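Long-range contacts in lysozyme (Penaeus vannamei, PDB 6UKC), which probably hydrolyses the beta-1,4 linkages of peptidoglycan and chitodextrins as a C-type lysozyme of innate immunity: residues F7-F12 against Q128-C133; V31-F36 against S112-Y117. All blocks are in the same frame, centred on the assembly; numbering follows the deposited sequence.

Contact 1 (F7-F12 against Q128-C133); sequences FGKCEF and QYMAEC
Cys10 and Cys133 carry the covalent part of this contact, their SG atoms joined at 2.0 Å in a left-handed disulfide (chi3 -81°). The bridge fixes the first turn of helix 9-20 against the last turns of helix 126-134, and the CA atoms of the two cysteines lie 5.0 Å apart.

Polar bonds gather on one atom. Lys9 NZ gives a short hydrogen bond to the backbone O of Tyr129, 2.6 Å away, approaching from above the carbonyl plane. It also makes a salt bridge with Glu132 OE1 at 3.1 Å, on the anti side and somewhat out of the carboxylate plane.

The same ammonium stands over the centre of the Tyr129 ring in a cation-pi contact, with NZ 3.6 Å from the centroid, and CE adds a CH-pi contact over that face. The ring is further held by its OH, hydrogen-bonded to Glu35.

In this way the helices near the two ends of the chain are stitched together in the alpha-helical part of the C-type lysozyme fold.

Packing follows the lysine shaft. CG lies anti to the backbone N (chi1 170°), and the extended chain enters as a knob among Tyr129, Met130, Glu132 and Cys133, with CE 4.3 Å from Met130 SD. Gly8, at the N-cap of helix 9-20, gives its backbone N-H to Glu11 OE2, with N and OE2 3.0 Å apart, so a side chain of the first turn takes up an amide at the helix start.

Contact 2 (V31-F36 against S112-Y117); sequences VCIAEF and SAWVAY
Trp114, whose indole lies under the CG2 methyl of Ile33, gives its NE1 hydrogen bond to the backbone O of Phe58, which helps to fix the rotation of the ring. The methyl sits over the five-membered ring, CG2 3.8 Å from its centroid and 18° off the normal, in a CH-pi contact. It is offset toward the rim and lies nearest the indole CD1, with Ile33 CG2 and Trp114 CD1 3.6 Å apart.

Ile33 divides its branches between two aromatic residues. With CG1 beside the backbone N (chi1 -69°), CG2 is left anti to that N and meets Trp114, while CG1 packs on Tyr117 CB at 3.9 Å. Ile33 CD1 comes obliquely to the tyrosine ring, 4.1 Å from Tyr117 CD1.

The indole also meets Trp30 edge to face and touches Ile97 of helix 88-105, a cluster consistent with the hydrophobic box of C-type lysozymes. The contact sets helix 24-38 against the start of helix 115-121, for which Trp114 is the N-cap, and the Cys32-Cys121 disulfide joins the same two helices.

Ala116 is the small residue of the close approach. Its CB lies 3.7 Å from Phe36 CB, and the two CA atoms are 5.5 Å apart. The backbone N-H of Ala116 is given to OE1 of Glu37, the residue after Phe36 on helix 24-38.

Overall arrangement
The two contacts show how chemistry follows depth. Contact 1 lies at the surface, its centre about 15 Å from the centre of the chain, and relies on covalent and charged links between the helices near the chain's two ends. Contact 2, its centre about 7 Å from that point, is buried, and between its two segments there is apolar packing with no hydrogen bond; several of its polar groups, such as the indole N-H, bond outside them. No helix is common to both, yet helix 24-38 of contact 2 lies against both helices of contact 1: Tyr129 OH is hydrogen-bonded to Glu35 OE2 at 2.6 Å, and Lys9 CG packs on Val31 CG1 at 3.6 Å.

Contact 1 (F7-F12 against Q128-C133)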
loop_
_atom_site.group_PDB
_atom_site.type_symbol
_atom_site.label_atom_id
_atom_site.label_comp_id
_atom_site.label_asym_id
_atom_site.label_seq_id
_atom_site.Cartn_x
_atom_site.Cartn_y
_atom_site.Cartn_z
ATOM N N PHE A 7 9.709 -2.937 7.933
ATOM C CA PHE A 7 9.618 -4.409 7.775
ATOM C C PHE A 7 10.755 -4.927 6.872
ATOM O O PHE A 7 11.157 -4.257 5.877
ATOM C CB PHE A 7 8.254 -4.779 7.197
ATOM C CG PHE A 7 7.076 -4.583 8.124
ATOM C CD1 PHE A 7 6.713 -5.574 9.015
ATOM C CD2 PHE A 7 6.317 -3.417 8.096
ATOM C CE1 PHE A 7 5.630 -5.403 9.862
ATOM C CE2 PHE A 7 5.219 -3.258 8.926
ATOM C CZ PHE A 7 4.869 -4.261 9.794
ATOM N N GLY A 8 11.241 -6.128 7.157
ATOM C CA GLY A 8 11.824 -6.985 6.100
ATOM C C GLY A 8 10.744 -7.426 5.114
ATOM O O GLY A 8 9.591 -7.562 5.516
ATOM N N LYS A 9 11.097 -7.645 3.850
ATOM C CA LYS A 9 10.154 -8.059 2.775
ATOM C C LYS A 9 9.404 -9.347 3.179
ATOM O O LYS A 9 8.168 -9.370 3.125
ATOM C CB LYS A 9 10.950 -8.222 1.476
ATOM C CG LYS A 9 10.204 -8.861 0.320
ATOM C CD LYS A 9 11.112 -9.122 -0.861
ATOM C CE LYS A 9 10.491 -10.034 -1.897
ATOM N NZ LYS A 9 11.352 -10.137 -3.099
ATOM N N CYS A 10 10.128 -10.404 3.529
ATOM C CA CYS A 10 9.557 -11.711 3.952
ATOM C C CYS A 10 8.814 -11.534 5.279
ATOM O O CYS A 10 7.749 -12.144 5.429
ATOM C CB CYS A 10 10.642 -12.776 4.036
ATOM S SG CYS A 10 11.464 -13.005 2.440
ATOM N N GLU A 11 9.311 -10.695 6.183
ATOM C CA GLU A 11 8.600 -10.385 7.456
ATOM C C GLU A 11 7.231 -9.763 7.148
ATOM O O GLU A 11 6.214 -10.116 7.770
ATOM C CB GLU A 11 9.441 -9.421 8.269
ATOM C CG GLU A 11 8.860 -9.142 9.642
ATOM C CD GLU A 11 9.454 -7.919 10.313
ATOM O OE1 GLU A 11 8.915 -7.503 11.320
ATOM O OE2 GLU A 11 10.464 -7.396 9.813
ATOM N N PHE A 12 7.203 -8.850 6.200
ATOM C CA PHE A 12 5.969 -8.176 5.756
ATOM C C PHE A 12 5.068 -9.207 5.072
ATOM O O PHE A 12 3.842 -9.208 5.389
ATOM C CB PHE A 12 6.297 -6.995 4.853
ATOM C CG PHE A 12 5.105 -6.164 4.476
ATOM C CD1 PHE A 12 4.314 -5.580 5.449
ATOM C CD2 PHE A 12 4.763 -5.990 3.153
ATOM C CE1 PHE A 12 3.219 -4.815 5.100
ATOM C CE2 PHE A 12 3.652 -5.240 2.809
ATOM C CZ PHE A 12 2.887 -4.651 3.780
ATOM N N GLN A 128 8.085 -15.504 -8.814
ATOM C CA GLN A 128 9.571 -15.399 -8.784
ATOM C C GLN A 128 10.005 -14.360 -7.731
ATOM O O GLN A 128 10.837 -14.695 -6.857
ATOM C CB GLN A 128 10.131 -15.048 -10.161
ATOM C CG GLN A 128 11.653 -15.018 -10.148
ATOM C CD GLN A 128 12.313 -16.345 -9.827
ATOM O OE1 GLN A 128 11.836 -17.426 -10.146
ATOM N NE2 GLN A 128 13.490 -16.271 -9.252
ATOM N N TYR A 129 9.453 -13.149 -7.794
ATOM C CA TYR A 129 9.782 -12.023 -6.877
ATOM C C TYR A 129 9.650 -12.480 -5.411
ATOM O O TYR A 129 10.544 -12.134 -4.580
ATOM C CB TYR A 129 8.923 -10.803 -7.242
ATOM C CG TYR A 129 8.912 -9.704 -6.222
ATOM C CD1 TYR A 129 9.926 -8.758 -6.183
ATOM C CD2 TYR A 129 7.883 -9.601 -5.294
ATOM C CE1 TYR A 129 9.931 -7.739 -5.240
ATOM C CE2 TYR A 129 7.886 -8.595 -4.333
ATOM C CZ TYR A 129 8.916 -7.669 -4.303
ATOM O OH TYR A 129 8.942 -6.676 -3.376
ATOM N N MET A 130 8.608 -13.267 -5.098
ATOM C CA MET A 130 8.327 -13.767 -3.727
ATOM C C MET A 130 9.124 -15.049 -3.414
ATOM O O MET A 130 9.053 -15.526 -2.227
ATOM C CB MET A 130 6.830 -14.046 -3.558
ATOM C CG MET A 130 5.969 -12.797 -3.533
ATOM S SD MET A 130 6.489 -11.611 -2.263
ATOM C CE MET A 130 6.443 -12.665 -0.818
ATOM N N ALA A 131 9.871 -15.597 -4.385
ATOM C CA ALA A 131 10.522 -16.918 -4.233
ATOM C C ALA A 131 11.454 -16.911 -3.008
ATOM O O ALA A 131 11.481 -17.918 -2.278
ATOM C CB ALA A 131 11.239 -17.322 -5.498
ATOM N N GLU A 132 12.175 -15.822 -2.751
ATOM C CA GLU A 132 13.125 -15.784 -1.609
ATOM C C GLU A 132 12.351 -15.880 -0.292
ATOM O O GLU A 132 12.991 -16.271 0.684
ATOM C CB GLU A 132 13.966 -14.514 -1.600
ATOM C CG GLU A 132 13.169 -13.304 -1.172
ATOM C CD GLU A 132 14.045 -12.101 -0.920
ATOM O OE1 GLU A 132 13.918 -11.122 -1.690
ATOM O OE2 GLU A 132 14.871 -12.166 0.019
ATOM N N CYS A 133 11.054 -15.522 -0.254
ATOM C CA CYS A 133 10.208 -15.663 0.972
ATOM C C CYS A 133 9.430 -16.984 0.983
ATOM O O CYS A 133 9.319 -17.582 2.060
ATOM C CB CYS A 133 9.195 -14.541 1.114
ATOM S SG CYS A 133 9.948 -12.903 1.099
#

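Contact 2 (V31-F36 against S112-Y117)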
loop_
_atom_site.group_PDB
_atom_site.type_symbol
_atom_site.label_atom_id
_atom_site.label_comp_id
_atom_site.label_asym_id
_atom_site.label_seq_id
_atom_site.Cartn_x
_atom_site.Cartn_y
_atom_site.Cartn_z
ATOM N N VAL A 31 3.325 -6.717 -1.160
ATOM C CA VAL A 31 4.792 -6.713 -0.861
ATOM C C VAL A 31 5.535 -5.867 -1.918
ATOM O O VAL A 31 6.384 -4.971 -1.549
ATOM C CB VAL A 31 5.327 -8.154 -0.790
ATOM C CG1 VAL A 31 6.844 -8.206 -0.757
ATOM C CG2 VAL A 31 4.738 -8.912 0.400
ATOM N N CYS A 32 5.265 -6.138 -3.195
ATOM C CA CYS A 32 5.932 -5.451 -4.327
ATOM C C CYS A 32 5.665 -3.939 -4.224
ATOM O O CYS A 32 6.663 -3.132 -4.344
ATOM C CB CYS A 32 5.471 -5.989 -5.672
ATOM S SG CYS A 32 6.478 -5.350 -7.031
ATOM N N ILE A 33 4.386 -3.569 -4.036
ATOM C CA ILE A 33 3.960 -2.142 -3.959
ATOM C C ILE A 33 4.672 -1.488 -2.778
ATOM O O ILE A 33 5.271 -0.408 -3.018
ATOM C CB ILE A 33 2.433 -1.982 -3.909
ATOM C CG1 ILE A 33 1.826 -2.378 -5.256
ATOM C CG2 ILE A 33 2.045 -0.558 -3.516
ATOM C CD1 ILE A 33 0.343 -2.644 -5.192
ATOM N N ALA A 34 4.663 -2.124 -1.589
ATOM C CA ALA A 34 5.330 -1.585 -0.376
ATOM C C ALA A 34 6.833 -1.410 -0.618
ATOM O O ALA A 34 7.401 -0.386 -0.153
ATOM C CB ALA A 34 5.108 -2.477 0.820
ATOM N N GLU A 35 7.491 -2.415 -1.212
ATOM C CA GLU A 35 8.950 -2.310 -1.443
ATOM C C GLU A 35 9.211 -0.978 -2.155
ATOM O O GLU A 35 10.000 -0.152 -1.636
ATOM C CB GLU A 35 9.524 -3.470 -2.256
ATOM C CG GLU A 35 11.041 -3.481 -2.181
ATOM C CD GLU A 35 11.781 -4.490 -3.028
ATOM O OE1 GLU A 35 12.829 -4.113 -3.510
ATOM O OE2 GLU A 35 11.326 -5.650 -3.176
ATOM N N PHE A 36 8.536 -0.751 -3.283
ATOM C CA PHE A 36 8.927 0.317 -4.245
ATOM C C PHE A 36 8.236 1.629 -3.895
ATOM O O PHE A 36 8.746 2.636 -4.371
ATOM C CB PHE A 36 8.722 -0.147 -5.684
ATOM C CG PHE A 36 9.619 -1.315 -6.000
ATOM C CD1 PHE A 36 10.987 -1.134 -6.125
ATOM C CD2 PHE A 36 9.106 -2.600 -6.117
ATOM C CE1 PHE A 36 11.825 -2.205 -6.408
ATOM C CE2 PHE A 36 9.946 -3.679 -6.378
ATOM C CZ PHE A 36 11.307 -3.482 -6.519
ATOM N N SER A 112 -3.449 -0.231 -10.170
ATOM C CA SER A 112 -2.928 0.792 -11.114
ATOM C C SER A 112 -3.005 2.195 -10.491
ATOM O O SER A 112 -2.429 3.111 -11.079
ATOM C CB SER A 112 -3.599 0.712 -12.461
ATOM O OG SER A 112 -4.933 1.184 -12.417
ATOM N N ALA A 113 -3.606 2.343 -9.300
ATOM C CA ALA A 113 -3.638 3.592 -8.496
ATOM C C ALA A 113 -2.242 3.920 -7.947
ATOM O O ALA A 113 -2.021 5.090 -7.562
ATOM C CB ALA A 113 -4.634 3.472 -7.372
ATOM N N TRP A 114 -1.327 2.945 -7.935
ATOM C CA TRP A 114 0.060 3.105 -7.411
ATOM C C TRP A 114 1.068 3.260 -8.555
ATOM O O TRP A 114 1.134 2.357 -9.418
ATOM C CB TRP A 114 0.431 1.918 -6.522
ATOM C CG TRP A 114 -0.147 2.014 -5.148
ATOM C CD1 TRP A 114 0.429 2.619 -4.068
ATOM C CD2 TRP A 114 -1.407 1.492 -4.701
ATOM N NE1 TRP A 114 -0.394 2.514 -2.984
ATOM C CE2 TRP A 114 -1.515 1.811 -3.335
ATOM C CE3 TRP A 114 -2.433 0.759 -5.302
ATOM C CZ2 TRP A 114 -2.623 1.448 -2.574
ATOM C CZ3 TRP A 114 -3.524 0.400 -4.549
ATOM C CH2 TRP A 114 -3.613 0.737 -3.202
ATOM N N VAL A 115 1.863 4.336 -8.501
ATOM C CA VAL A 115 2.967 4.620 -9.458
ATOM C C VAL A 115 3.950 3.442 -9.405
ATOM O O VAL A 115 4.312 2.949 -10.478
ATOM C CB VAL A 115 3.623 5.985 -9.175
ATOM C CG1 VAL A 115 4.720 6.318 -10.170
ATOM C CG2 VAL A 115 2.594 7.105 -9.177
ATOM N N ALA A 116 4.304 2.936 -8.217
ATOM C CA ALA A 116 5.263 1.809 -8.082
ATOM C C ALA A 116 4.699 0.555 -8.759
ATOM O O ALA A 116 5.499 -0.233 -9.326
ATOM C CB ALA A 116 5.606 1.534 -6.632
ATOM N N TYR A 117 3.379 0.353 -8.693
ATOM C CA TYR A 117 2.731 -0.850 -9.276
ATOM C C TYR A 117 2.909 -0.799 -10.796
ATOM O O TYR A 117 3.314 -1.808 -11.383
ATOM C CB TYR A 117 1.257 -1.007 -8.881
ATOM C CG TYR A 117 0.599 -2.150 -9.615
ATOM C CD1 TYR A 117 0.779 -3.463 -9.209
ATOM C CD2 TYR A 117 -0.129 -1.925 -10.774
ATOM C CE1 TYR A 117 0.222 -4.519 -9.908
ATOM C CE2 TYR A 117 -0.701 -2.966 -11.482
ATOM C CZ TYR A 117 -0.523 -4.270 -11.048
ATOM O OH TYR A 117 -1.093 -5.292 -11.740
#